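Local coordinates for protein multicopper oxidase type 1 (Nitrosomonas europaea, PDB 3G5W) that binds copper in type 1 and trinuclear sites and, as a two-domain multicopper oxidase, probably oxidises substrates in a laccase-like way, at residues 22-36 and 102-116. Residues are numbered along the deposited sequence; the frame is centred on the assembly and turned at random.
With CU (copper (II) ion), chain G; C2O (Cu-O-Cu linkage), chain K.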
ATOM      1  N   PHE A  22      14.668 -17.614 -16.322  1.00 22.96           N
ATOM      2  CA  PHE A  22      13.289 -17.311 -16.682  1.00 22.50           C
ATOM      3  C   PHE A  22      13.158 -17.109 -18.187  1.00 22.14           C
ATOM      4  O   PHE A  22      14.048 -16.547 -18.814  1.00 21.82           O
ATOM      5  CB  PHE A  22      12.810 -16.055 -15.942  1.00 22.32           C
ATOM      6  CG  PHE A  22      11.515 -16.250 -15.204  1.00 22.16           C
ATOM      7  CD1 PHE A  22      10.294 -16.059 -15.847  1.00 22.77           C
ATOM      8  CD2 PHE A  22      11.516 -16.640 -13.872  1.00 22.46           C
ATOM      9  CE1 PHE A  22       9.093 -16.248 -15.160  1.00 22.04           C
ATOM     10  CE2 PHE A  22      10.325 -16.827 -13.180  1.00 21.80           C
ATOM     11  CZ  PHE A  22       9.111 -16.634 -13.830  1.00 21.35           C
ATOM     12  N   HIS A  23      12.040 -17.569 -18.747  1.00 21.87           N
ATOM     13  CA  HIS A  23      11.702 -17.355 -20.148  1.00 21.59           C
ATOM     14  C   HIS A  23      10.995 -15.999 -20.266  1.00 21.08           C
ATOM     15  O   HIS A  23       9.990 -15.754 -19.591  1.00 21.38           O
ATOM     16  CB  HIS A  23      10.789 -18.486 -20.635  1.00 21.66           C
ATOM     17  CG  HIS A  23      10.549 -18.499 -22.115  1.00 22.88           C
ATOM     18  ND1 HIS A  23      10.161 -17.382 -22.826  1.00 24.12           N
ATOM     19  CD2 HIS A  23      10.601 -19.513 -23.010  1.00 22.99           C
ATOM     20  CE1 HIS A  23      10.006 -17.705 -24.099  1.00 23.95           C
ATOM     21  NE2 HIS A  23      10.273 -18.990 -24.237  1.00 23.69           N
ATOM     22  N   THR A  24      11.533 -15.120 -21.104  1.00 20.32           N
ATOM     23  CA  THR A  24      10.996 -13.772 -21.266  1.00 20.02           C
ATOM     24  C   THR A  24      10.718 -13.440 -22.727  1.00 19.73           C
ATOM     25  O   THR A  24      11.313 -14.033 -23.640  1.00 19.62           O
ATOM     26  CB  THR A  24      11.947 -12.688 -20.682  1.00 20.03           C
ATOM     27  OG1 THR A  24      13.190 -12.686 -21.400  1.00 20.53           O
ATOM     28  CG2 THR A  24      12.205 -12.913 -19.195  1.00 19.95           C
ATOM     29  N   PHE A  25       9.810 -12.487 -22.935  1.00 19.65           N
ATOM     30  CA  PHE A  25       9.556 -11.909 -24.249  1.00 19.56           C
ATOM     31  C   PHE A  25      10.162 -10.513 -24.228  1.00 19.63           C
ATOM     32  O   PHE A  25       9.485  -9.529 -23.929  1.00 19.86           O
ATOM     33  CB  PHE A  25       8.050 -11.849 -24.560  1.00 19.68           C
ATOM     34  CG  PHE A  25       7.291 -13.105 -24.195  1.00 20.10           C
ATOM     35  CD1 PHE A  25       7.790 -14.362 -24.516  1.00 20.80           C
ATOM     36  CD2 PHE A  25       6.063 -13.025 -23.546  1.00 20.96           C
ATOM     37  CE1 PHE A  25       7.090 -15.520 -24.180  1.00 21.14           C
ATOM     38  CE2 PHE A  25       5.349 -14.186 -23.210  1.00 20.83           C
ATOM     39  CZ  PHE A  25       5.872 -15.428 -23.524  1.00 20.81           C
ATOM     40  N   ALA A  26      11.446 -10.440 -24.556  1.00 19.59           N
ATOM     41  CA  ALA A  26      12.256  -9.268 -24.261  1.00 19.12           C
ATOM     42  C   ALA A  26      12.383  -8.298 -25.426  1.00 19.34           C
ATOM     43  O   ALA A  26      12.689  -8.692 -26.560  1.00 19.21           O
ATOM     44  CB  ALA A  26      13.633  -9.713 -23.796  1.00 19.10           C
ATOM     45  N   PHE A  27      12.178  -7.018 -25.135  1.00 19.10           N
ATOM     46  CA  PHE A  27      12.428  -5.975 -26.118  1.00 19.05           C
ATOM     47  C   PHE A  27      13.935  -5.895 -26.405  1.00 19.18           C
ATOM     48  O   PHE A  27      14.744  -5.737 -25.482  1.00 19.16           O
ATOM     49  CB  PHE A  27      11.862  -4.632 -25.653  1.00 18.98           C
ATOM     50  CG  PHE A  27      10.363  -4.637 -25.452  1.00 18.65           C
ATOM     51  CD1 PHE A  27       9.501  -4.722 -26.540  1.00 18.58           C
ATOM     52  CD2 PHE A  27       9.816  -4.554 -24.173  1.00 19.20           C
ATOM     53  CE1 PHE A  27       8.112  -4.739 -26.359  1.00 18.65           C
ATOM     54  CE2 PHE A  27       8.428  -4.555 -23.980  1.00 18.80           C
ATOM     55  CZ  PHE A  27       7.576  -4.648 -25.074  1.00 18.66           C
ATOM     56  N   ASN A  28      14.291  -6.033 -27.682  1.00 19.26           N
ATOM     57  CA  ASN A  28      15.690  -6.118 -28.140  1.00 19.34           C
ATOM     58  C   ASN A  28      16.504  -7.179 -27.395  1.00 19.12           C
ATOM     59  O   ASN A  28      17.711  -7.022 -27.189  1.00 19.68           O
ATOM     60  CB  ASN A  28      16.386  -4.744 -28.088  1.00 19.70           C
ATOM     61  CG  ASN A  28      16.039  -3.849 -29.273  1.00 20.67           C
ATOM     62  OD1 ASN A  28      15.273  -4.225 -30.159  1.00 22.17           O
ATOM     63  ND2 ASN A  28      16.607  -2.642 -29.287  1.00 22.63           N
ATOM     64  N   GLY A  29      15.835  -8.261 -26.993  1.00 18.44           N
ATOM     65  CA  GLY A  29      16.476  -9.374 -26.297  1.00 17.81           C
ATOM     66  C   GLY A  29      17.114  -9.050 -24.951  1.00 17.82           C
ATOM     67  O   GLY A  29      18.007  -9.770 -24.508  1.00 17.91           O
ATOM     68  N   GLN A  30      16.650  -7.981 -24.298  1.00 17.73           N
ATOM     69  CA  GLN A  30      17.168  -7.579 -22.991  1.00 17.69           C
ATOM     70  C   GLN A  30      16.063  -7.272 -21.986  1.00 17.32           C
ATOM     71  O   GLN A  30      14.970  -6.847 -22.371  1.00 17.39           O
ATOM     72  CB  GLN A  30      18.112  -6.372 -23.109  1.00 17.47           C
ATOM     73  CG  GLN A  30      17.458  -5.085 -23.567  1.00 18.32           C
ATOM     74  CD  GLN A  30      18.392  -3.905 -23.447  1.00 19.22           C
ATOM     75  OE1 GLN A  30      18.392  -3.194 -22.438  1.00 20.20           O
ATOM     76  NE2 GLN A  30      19.214  -3.704 -24.460  1.00 16.93           N
ATOM     77  N   VAL A  31      16.359  -7.499 -20.703  1.00 17.40           N
ATOM     78  CA  VAL A  31      15.429  -7.200 -19.594  1.00 17.17           C
ATOM     79  C   VAL A  31      16.229  -6.561 -18.442  1.00 17.43           C
ATOM     80  O   VAL A  31      17.165  -7.176 -17.935  1.00 17.34           O
ATOM     81  CB  VAL A  31      14.681  -8.464 -19.084  1.00 17.49           C
ATOM     82  CG1 VAL A  31      13.623  -8.081 -18.034  1.00 17.09           C
ATOM     83  CG2 VAL A  31      14.005  -9.217 -20.228  1.00 16.55           C
ATOM     84  N   PRO A  32      15.893  -5.317 -18.047  1.00 17.44           N
ATOM     85  CA  PRO A  32      14.888  -4.402 -18.605  1.00 17.42           C
ATOM     86  C   PRO A  32      15.150  -4.073 -20.069  1.00 17.48           C
ATOM     87  O   PRO A  32      16.272  -4.247 -20.558  1.00 17.77           O
ATOM     88  CB  PRO A  32      15.042  -3.130 -17.756  1.00 17.56           C
ATOM     89  CG  PRO A  32      16.335  -3.266 -17.043  1.00 17.75           C
ATOM     90  CD  PRO A  32      16.566  -4.731 -16.872  1.00 17.56           C
ATOM     91  N   ALA A  33      14.112  -3.608 -20.750  1.00 17.39           N
ATOM     92  CA  ALA A  33      14.192  -3.199 -22.141  1.00 17.39           C
ATOM     93  C   ALA A  33      15.112  -1.979 -22.285  1.00 17.54           C
ATOM     94  O   ALA A  33      15.499  -1.373 -21.281  1.00 17.22           O
ATOM     95  CB  ALA A  33      12.805  -2.888 -22.662  1.00 17.52           C
ATOM     96  N   PRO A  34      15.489  -1.632 -23.533  1.00 17.71           N
ATOM     97  CA  PRO A  34      16.350  -0.472 -23.792  1.00 17.71           C
ATOM     98  C   PRO A  34      15.871   0.842 -23.163  1.00 17.80           C
ATOM     99  O   PRO A  34      14.673   1.145 -23.163  1.00 17.46           O
ATOM    100  CB  PRO A  34      16.349  -0.379 -25.322  1.00 18.09           C
ATOM    101  CG  PRO A  34      16.167  -1.818 -25.757  1.00 17.11           C
ATOM    102  CD  PRO A  34      15.157  -2.351 -24.780  1.00 17.68           C
ATOM    103  N   LEU A  35      16.817   1.600 -22.617  1.00 17.32           N
ATOM    104  CA  LEU A  35      16.529   2.925 -22.110  1.00 17.16           C
ATOM    105  C   LEU A  35      16.174   3.838 -23.266  1.00 17.64           C
ATOM    106  O   LEU A  35      16.936   3.957 -24.233  1.00 18.28           O
ATOM    107  CB  LEU A  35      17.740   3.492 -21.356  1.00 16.70           C
ATOM    108  CG  LEU A  35      17.727   4.993 -21.050  1.00 16.63           C
ATOM    109  CD1 LEU A  35      16.644   5.333 -19.998  1.00 14.67           C
ATOM    110  CD2 LEU A  35      19.108   5.445 -20.601  1.00 16.11           C
ATOM    111  N   ILE A  36      15.005   4.462 -23.175  1.00 18.24           N
ATOM    112  CA  ILE A  36      14.637   5.532 -24.090  1.00 18.91           C
ATOM    113  C   ILE A  36      14.767   6.847 -23.334  1.00 19.51           C
ATOM    114  O   ILE A  36      14.054   7.098 -22.354  1.00 19.54           O
ATOM    115  CB  ILE A  36      13.209   5.358 -24.691  1.00 18.97           C
ATOM    116  CG1 ILE A  36      13.099   4.026 -25.449  1.00 19.32           C
ATOM    117  CG2 ILE A  36      12.885   6.526 -25.616  1.00 19.47           C
ATOM    118  CD1 ILE A  36      11.703   3.725 -25.992  1.00 19.33           C
ATOM    119  N   TYR A 102       7.635   1.903 -20.173  1.00 15.55           N
ATOM    120  CA  TYR A 102       6.854   1.257 -21.197  1.00 15.31           C
ATOM    121  C   TYR A 102       6.798  -0.230 -20.959  1.00 14.87           C
ATOM    122  O   TYR A 102       7.723  -0.824 -20.407  1.00 14.34           O
ATOM    123  CB  TYR A 102       7.354   1.597 -22.602  1.00 15.87           C
ATOM    124  CG  TYR A 102       8.755   1.148 -22.968  1.00 16.34           C
ATOM    125  CD1 TYR A 102       9.865   1.922 -22.638  1.00 15.70           C
ATOM    126  CD2 TYR A 102       8.960  -0.018 -23.717  1.00 17.48           C
ATOM    127  CE1 TYR A 102      11.148   1.530 -23.001  1.00 16.49           C
ATOM    128  CE2 TYR A 102      10.240  -0.424 -24.085  1.00 18.13           C
ATOM    129  CZ  TYR A 102      11.331   0.360 -23.728  1.00 17.92           C
ATOM    130  OH  TYR A 102      12.601  -0.024 -24.114  1.00 16.97           O
ATOM    131  N   HIS A 103       5.680  -0.815 -21.348  1.00 15.11           N
ATOM    132  CA  HIS A 103       5.454  -2.229 -21.140  1.00 15.67           C
ATOM    133  C   HIS A 103       4.387  -2.745 -22.085  1.00 15.59           C
ATOM    134  O   HIS A 103       3.610  -1.971 -22.656  1.00 15.59           O
ATOM    135  CB  HIS A 103       5.078  -2.522 -19.670  1.00 15.18           C
ATOM    136  CG  HIS A 103       3.861  -1.795 -19.179  1.00 16.47           C
ATOM    137  ND1 HIS A 103       2.579  -2.249 -19.401  1.00 16.98           N
ATOM    138  CD2 HIS A 103       3.734  -0.678 -18.422  1.00 16.45           C
ATOM    139  CE1 HIS A 103       1.714  -1.430 -18.827  1.00 16.32           C
ATOM    140  NE2 HIS A 103       2.390  -0.468 -18.229  1.00 16.55           N
ATOM    141  N   CYS A 104       4.355  -4.059 -22.246  1.00 16.23           N
ATOM    142  CA  CYS A 104       3.301  -4.694 -23.015  1.00 16.44           C
ATOM    143  C   CYS A 104       1.980  -4.518 -22.277  1.00 16.72           C
ATOM    144  O   CYS A 104       1.973  -4.424 -21.052  1.00 16.85           O
ATOM    145  CB  CYS A 104       3.600  -6.176 -23.167  1.00 16.72           C
ATOM    146  SG  CYS A 104       2.500  -6.981 -24.333  1.00 16.97           S
ATOM    147  N   HIS A 105       0.872  -4.470 -23.014  1.00 17.12           N
ATOM    148  CA  HIS A 105      -0.451  -4.385 -22.393  1.00 18.04           C
ATOM    149  C   HIS A 105      -1.346  -5.575 -22.763  1.00 18.40           C
ATOM    150  O   HIS A 105      -2.566  -5.514 -22.589  1.00 18.43           O
ATOM    151  CB  HIS A 105      -1.139  -3.065 -22.745  1.00 17.88           C
ATOM    152  CG  HIS A 105      -1.893  -2.445 -21.603  1.00 19.51           C
ATOM    153  ND1 HIS A 105      -2.956  -3.068 -20.982  1.00 20.77           N
ATOM    154  CD2 HIS A 105      -1.730  -1.259 -20.967  1.00 18.98           C
ATOM    155  CE1 HIS A 105      -3.418  -2.290 -20.016  1.00 21.60           C
ATOM    156  NE2 HIS A 105      -2.689  -1.189 -19.985  1.00 21.02           N
ATOM    157  N   VAL A 106      -0.734  -6.647 -23.269  1.00 18.61           N
ATOM    158  CA  VAL A 106      -1.430  -7.913 -23.534  1.00 19.14           C
ATOM    159  C   VAL A 106      -1.251  -8.821 -22.316  1.00 19.55           C
ATOM    160  O   VAL A 106      -0.146  -8.939 -21.789  1.00 19.38           O
ATOM    161  CB  VAL A 106      -0.868  -8.633 -24.807  1.00 19.13           C
ATOM    162  CG1 VAL A 106      -1.506 -10.009 -24.998  1.00 19.39           C
ATOM    163  CG2 VAL A 106      -1.081  -7.784 -26.065  1.00 19.29           C
ATOM    164  N   ASN A 107      -2.334  -9.449 -21.857  1.00 19.84           N
ATOM    165  CA  ASN A 107      -2.242 -10.451 -20.786  1.00 20.50           C
ATOM    166  C   ASN A 107      -1.225 -10.083 -19.708  1.00 20.57           C
ATOM    167  O   ASN A 107      -0.325 -10.869 -19.383  1.00 20.03           O
ATOM    168  CB  ASN A 107      -1.913 -11.832 -21.373  1.00 21.23           C
ATOM    169  CG  ASN A 107      -2.966 -12.316 -22.335  1.00 22.91           C
ATOM    170  OD1 ASN A 107      -4.068 -11.771 -22.391  1.00 24.71           O
ATOM    171  ND2 ASN A 107      -2.632 -13.339 -23.111  1.00 26.07           N
ATOM    172  N   VAL A 108      -1.377  -8.882 -19.152  1.00 20.63           N
ATOM    173  CA  VAL A 108      -0.336  -8.296 -18.299  1.00 21.06           C
ATOM    174  C   VAL A 108      -0.008  -9.131 -17.056  1.00 21.15           C
ATOM    175  O   VAL A 108       1.147  -9.159 -16.616  1.00 21.00           O
ATOM    176  CB  VAL A 108      -0.654  -6.836 -17.914  1.00 20.82           C
ATOM    177  CG1 VAL A 108      -0.696  -5.975 -19.166  1.00 21.24           C
ATOM    178  CG2 VAL A 108      -1.979  -6.745 -17.167  1.00 21.02           C
ATOM    179  N   ASN A 109      -1.019  -9.806 -16.507  1.00 21.14           N
ATOM    180  CA  ASN A 109      -0.824 -10.736 -15.392  1.00 21.41           C
ATOM    181  C   ASN A 109       0.296 -11.756 -15.628  1.00 21.31           C
ATOM    182  O   ASN A 109       0.899 -12.250 -14.670  1.00 21.56           O
ATOM    183  CB  ASN A 109      -2.135 -11.449 -15.042  1.00 21.44           C
ATOM    184  CG  ASN A 109      -2.742 -12.172 -16.226  1.00 22.12           C
ATOM    185  OD1 ASN A 109      -3.062 -11.556 -17.243  1.00 22.55           O
ATOM    186  ND2 ASN A 109      -2.921 -13.488 -16.094  1.00 22.71           N
ATOM    187  N   GLU A 110       0.561 -12.067 -16.899  1.00 21.36           N
ATOM    188  CA  GLU A 110       1.727 -12.871 -17.282  1.00 21.30           C
ATOM    189  C   GLU A 110       2.854 -12.039 -17.916  1.00 21.19           C
ATOM    190  O   GLU A 110       4.000 -12.099 -17.466  1.00 20.90           O
ATOM    191  CB  GLU A 110       1.344 -14.015 -18.235  1.00 21.46           C
ATOM    192  CG  GLU A 110       2.523 -14.968 -18.524  1.00 21.92           C
ATOM    193  CD  GLU A 110       2.406 -15.722 -19.849  1.00 23.76           C
ATOM    194  OE1 GLU A 110       1.283 -15.837 -20.384  1.00 24.42           O
ATOM    195  OE2 GLU A 110       3.450 -16.195 -20.361  1.00 23.51           O
ATOM    196  N   HIS A 111       2.523 -11.282 -18.962  1.00 21.24           N
ATOM    197  CA  HIS A 111       3.537 -10.639 -19.814  1.00 21.16           C
ATOM    198  C   HIS A 111       4.382  -9.595 -19.086  1.00 21.30           C
ATOM    199  O   HIS A 111       5.608  -9.571 -19.236  1.00 20.86           O
ATOM    200  CB  HIS A 111       2.896 -10.031 -21.073  1.00 21.12           C
ATOM    201  CG  HIS A 111       2.415 -11.049 -22.069  1.00 20.77           C
ATOM    202  ND1 HIS A 111       2.395 -10.811 -23.427  1.00 21.32           N
ATOM    203  CD2 HIS A 111       1.946 -12.310 -21.904  1.00 20.10           C
ATOM    204  CE1 HIS A 111       1.915 -11.872 -24.053  1.00 21.55           C
ATOM    205  NE2 HIS A 111       1.645 -12.800 -23.151  1.00 20.53           N
ATOM    206  N   VAL A 112       3.731  -8.739 -18.300  1.00 21.62           N
ATOM    207  CA  VAL A 112       4.450  -7.707 -17.544  1.00 21.78           C
ATOM    208  C   VAL A 112       5.024  -8.296 -16.252  1.00 22.24           C
ATOM    209  O   VAL A 112       6.221  -8.177 -15.992  1.00 22.05           O
ATOM    210  CB  VAL A 112       3.573  -6.450 -17.253  1.00 22.09           C
ATOM    211  CG1 VAL A 112       4.381  -5.375 -16.523  1.00 21.55           C
ATOM    212  CG2 VAL A 112       3.030  -5.877 -18.538  1.00 21.33           C
ATOM    213  N   THR A 113       4.171  -8.946 -15.462  1.00 22.55           N
ATOM    214  CA  THR A 113       4.586  -9.539 -14.185  1.00 23.14           C
ATOM    215  C   THR A 113       5.795 -10.479 -14.293  1.00 23.08           C
ATOM    216  O   THR A 113       6.737 -10.363 -13.499  1.00 22.85           O
ATOM    217  CB  THR A 113       3.409 -10.268 -13.487  1.00 23.29           C
ATOM    218  OG1 THR A 113       2.311  -9.358 -13.329  1.00 24.24           O
ATOM    219  CG2 THR A 113       3.822 -10.809 -12.115  1.00 23.64           C
ATOM    220  N   MET A 114       5.785 -11.387 -15.272  1.00 22.71           N
ATOM    221  CA  MET A 114       6.822 -12.428 -15.319  1.00 22.72           C
ATOM    222  C   MET A 114       7.474 -12.736 -16.676  1.00 21.37           C
ATOM    223  O   MET A 114       8.184 -13.733 -16.801  1.00 21.30           O
ATOM    224  CB  MET A 114       6.313 -13.719 -14.664  1.00 22.76           C
ATOM    225  CG  MET A 114       5.155 -14.410 -15.393  1.00 23.76           C
ATOM    226  SD  MET A 114       4.413 -15.729 -14.394  1.00 25.93           S
ATOM    227  CE  MET A 114       3.453 -14.776 -13.204  1.00 25.15           C
ATOM    228  N   ARG A 115       7.265 -11.890 -17.680  1.00 20.05           N
ATOM    229  CA  ARG A 115       7.952 -12.107 -18.968  1.00 18.95           C
ATOM    230  C   ARG A 115       8.882 -10.954 -19.348  1.00 18.61           C
ATOM    231  O   ARG A 115       9.349 -10.876 -20.485  1.00 18.11           O
ATOM    232  CB  ARG A 115       6.952 -12.418 -20.092  1.00 18.53           C
ATOM    233  CG  ARG A 115       6.056 -13.641 -19.828  1.00 18.70           C
ATOM    234  CD  ARG A 115       6.836 -14.953 -19.777  1.00 17.95           C
ATOM    235  NE  ARG A 115       6.009 -16.029 -19.233  1.00 19.53           N
ATOM    236  CZ  ARG A 115       6.470 -17.098 -18.587  1.00 18.55           C
ATOM    237  NH1 ARG A 115       5.616 -18.000 -18.121  1.00 18.84           N
ATOM    238  NH2 ARG A 115       7.770 -17.272 -18.399  1.00 18.35           N
ATOM    239  N   GLY A 116       9.153 -10.072 -18.379  1.00 18.64           N
ATOM    240  CA  GLY A 116      10.131  -8.990 -18.527  1.00 18.20           C
ATOM    241  C   GLY A 116       9.852  -7.962 -19.615  1.00 18.32           C
ATOM    242  O   GLY A 116      10.786  -7.372 -20.157  1.00 18.30           O
TER
HETATM  243 CU    CU G   1       3.071  -9.049 -24.385  1.00 23.24          CU
HETATM  244 CU2  C2O K   3      -3.106   0.475 -18.741  1.00 21.92          CU
HETATM  245 CU3  C2O K   3       1.557   0.850 -16.890  1.00 20.54          CU
HETATM  246  O1  C2O K   3      -1.271   0.378 -18.011  1.00 41.71           O
HETATM  247  O   HOH W   1      12.234  -6.301 -22.314  1.00 14.38           O
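F22 opens the contact by setting CE1 against M114, 3.8 Å from its CB. The carbonyl of M114 is buried here and finds no polar partner. H23 gives its backbone O to R115 NH2 (2.9 Å), and the oxygen lies near the guanidinium plane. T24 packs its CB and CG2 on the carbonyl of R115. That same oxygen accepts F25 N at 3.0 Å, on a lone pair. The F25 ring does two jobs. R115 CD sits over one face in a CH-pi contact, and the CE2 edge points at the face of H111, with planes at 68°. R115 folds back at chi2 (-66°), which brings CG and CD obliquely to the F25 ring while NE makes a salt bridge to E110 OE2, also an acceptor for G155 N. With an alanine here, E110 would probably lose its charged mate, H23 O this donor and F25 the arginine chain over one face. R115 NH1 also holds the backbone of W150 and E156. F27 CD2 meets Y102 CE2 at 4.2 Å. One water accepts from F27 N and donates to Q30 O and G116 O. V31 CG1 packs on G116, whose missing side chain permits this closeness. A33 CB packs on the Y102 ring. P34 O accepts Y102 OH (2.6 Å), in the carbonyl plane. I36 CD1 touches Y102 CE1. C104 SG and H111 ND1 bind the type 1 copper with H56 and M117. H103 and H105 bind coppers of the Cu-O-Cu group, with H61 and histidines of a second subunit. This His-Cys-His stretch of a cupredoxin domain, linking type 1 copper to the intersubunit trinuclear cluster, is the hallmark of multicopper oxidases.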